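PDB 5N5S: ALDH21), which probably oxidises D-glyceraldehyde 3-phosphate to 3-phosphoglycerate with NADP(+) and water, as a non-phosphorylating member of the aldehyde dehydrogenase family. Local coordinates for residues G382-T387 with I401-I406. Sequence-based numbering, arbitrary orientation.
Sequences GGKLLT and IEDVPI
K384 and E402 form an antiparallel hydrogen-bonded pair: K384 N donates to E402 O (2.8 Å), and E402 N returns a bond to K384 O (2.8 Å). They tie strand 384-387, which follows helix 365-380 through the Schellman motif at G382, to strand 395-402. Packing is tight around G383, which has no side chain: its CA packs 4.0 Å from V404 CG2 and beside I401 CG2, and makes a CA-H...O contact with E402 O (3.3 Å). I401 CG2 also sits against K384 O (3.5 Å), while I401 CG1 meets L385 CD1 beside V375 of helix 365-380. Looser and nearer solvent are the amine end of K384 and D403. K384, bent at chi2 and chi3 (86° and 95°), passes its CE by E402 OE2 (3.4 Å) and brings NZ to the anti lone pair of D403 OD2 in a salt bridge of 2.8 Å. E402 is buried and extended, L386 CD1 lying against its CB; its OE1 takes a salt bridge from K337 and a hydrogen bond with Y333 OH, both of helix 333-345. Away from the annotated sites, this edge of the catalytic-domain sheet thus joins backbone pairing to two charge pairs, K384 with D403 and K337 with E402, K384 NZ standing 4.3 Å from E402 OE2; the lysines probably favour the ionised carboxylates.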
loop_
_atom_site.group_PDB
_atom_site.type_symbol
_atom_site.label_atom_id
_atom_site.label_comp_id
_atom_site.label_asym_id
_atom_site.label_seq_id
_atom_site.Cartn_x
_atom_site.Cartn_y
_atom_site.Cartn_z
ATOM N N GLY B 382 5.431 -47.700 21.731
ATOM C CA GLY B 382 4.384 -48.212 20.849
ATOM C C GLY B 382 4.532 -47.971 19.355
ATOM O O GLY B 382 3.742 -48.505 18.568
ATOM N N GLY B 383 5.522 -47.166 18.967
ATOM C CA GLY B 383 5.796 -46.838 17.572
ATOM C C GLY B 383 6.318 -48.005 16.757
ATOM O O GLY B 383 7.091 -48.821 17.261
ATOM N N LYS B 384 5.897 -48.087 15.489
ATOM C CA LYS B 384 6.302 -49.148 14.566
ATOM C C LYS B 384 7.383 -48.624 13.626
ATOM O O LYS B 384 7.111 -47.759 12.789
ATOM C CB LYS B 384 5.090 -49.687 13.772
ATOM C CG LYS B 384 4.132 -50.567 14.579
ATOM C CD LYS B 384 3.065 -49.763 15.326
ATOM C CE LYS B 384 1.758 -49.646 14.572
ATOM N NZ LYS B 384 0.721 -48.948 15.375
ATOM N N LEU B 385 8.619 -49.131 13.785
ATOM C CA LEU B 385 9.771 -48.731 12.973
ATOM C C LEU B 385 9.679 -49.315 11.564
ATOM O O LEU B 385 9.804 -50.522 11.389
ATOM C CB LEU B 385 11.086 -49.151 13.660
ATOM C CG LEU B 385 12.375 -48.581 13.067
ATOM C CD1 LEU B 385 12.673 -47.211 13.633
ATOM C CD2 LEU B 385 13.539 -49.518 13.317
ATOM N N LEU B 386 9.455 -48.449 10.565
ATOM C CA LEU B 386 9.323 -48.870 9.169
ATOM C C LEU B 386 10.665 -49.019 8.444
ATOM O O LEU B 386 10.784 -49.876 7.572
ATOM C CB LEU B 386 8.369 -47.933 8.396
ATOM C CG LEU B 386 6.887 -48.020 8.776
ATOM C CD1 LEU B 386 6.103 -46.890 8.171
ATOM C CD2 LEU B 386 6.277 -49.355 8.358
ATOM N N THR B 387 11.662 -48.167 8.794
ATOM C CA THR B 387 13.019 -48.147 8.212
ATOM C C THR B 387 14.016 -47.364 9.082
ATOM O O THR B 387 13.603 -46.555 9.916
ATOM C CB THR B 387 12.999 -47.634 6.750
ATOM O OG1 THR B 387 14.318 -47.703 6.205
ATOM C CG2 THR B 387 12.448 -46.216 6.619
ATOM N N ILE B 401 8.952 -43.743 11.433
ATOM C CA ILE B 401 8.279 -44.417 12.555
ATOM C C ILE B 401 6.778 -44.132 12.529
ATOM O O ILE B 401 6.348 -42.978 12.532
ATOM C CB ILE B 401 8.901 -44.181 13.967
ATOM C CG1 ILE B 401 10.415 -43.834 13.910
ATOM C CG2 ILE B 401 8.623 -45.400 14.870
ATOM C CD1 ILE B 401 11.019 -43.198 15.182
ATOM N N GLU B 402 5.994 -45.206 12.531
ATOM C CA GLU B 402 4.542 -45.203 12.449
ATOM C C GLU B 402 3.859 -45.199 13.825
ATOM O O GLU B 402 4.288 -45.914 14.730
ATOM C CB GLU B 402 4.113 -46.423 11.623
ATOM C CG GLU B 402 2.655 -46.462 11.223
ATOM C CD GLU B 402 2.250 -47.783 10.594
ATOM O OE1 GLU B 402 2.042 -47.808 9.361
ATOM O OE2 GLU B 402 2.161 -48.795 11.327
ATOM N N ASP B 403 2.783 -44.394 13.958
ATOM C CA ASP B 403 1.889 -44.259 15.121
ATOM C C ASP B 403 2.615 -44.055 16.481
ATOM O O ASP B 403 2.321 -44.741 17.465
ATOM C CB ASP B 403 0.898 -45.452 15.183
ATOM C CG ASP B 403 0.134 -45.739 13.889
ATOM O OD1 ASP B 403 -0.279 -44.767 13.205
ATOM O OD2 ASP B 403 -0.077 -46.930 13.579
ATOM N N VAL B 404 3.530 -43.075 16.531
ATOM C CA VAL B 404 4.280 -42.723 17.742
ATOM C C VAL B 404 3.360 -41.911 18.685
ATOM O O VAL B 404 2.780 -40.927 18.234
ATOM C CB VAL B 404 5.604 -41.987 17.381
ATOM C CG1 VAL B 404 6.208 -41.266 18.582
ATOM C CG2 VAL B 404 6.611 -42.956 16.775
ATOM N N PRO B 405 3.180 -42.315 19.971
ATOM C CA PRO B 405 2.285 -41.550 20.866
ATOM C C PRO B 405 2.802 -40.158 21.241
ATOM O O PRO B 405 3.995 -39.889 21.106
ATOM C CB PRO B 405 2.155 -42.463 22.089
ATOM C CG PRO B 405 3.417 -43.226 22.111
ATOM C CD PRO B 405 3.773 -43.471 20.673
ATOM N N ILE B 406 1.895 -39.284 21.725
ATOM C CA ILE B 406 2.181 -37.896 22.125
ATOM C C ILE B 406 3.167 -37.809 23.319
ATOM O O ILE B 406 3.901 -36.828 23.427
ATOM C CB ILE B 406 0.855 -37.093 22.364
ATOM C CG1 ILE B 406 1.088 -35.565 22.392
ATOM C CG2 ILE B 406 0.076 -37.566 23.601
ATOM C CD1 ILE B 406 0.805 -34.859 21.109
#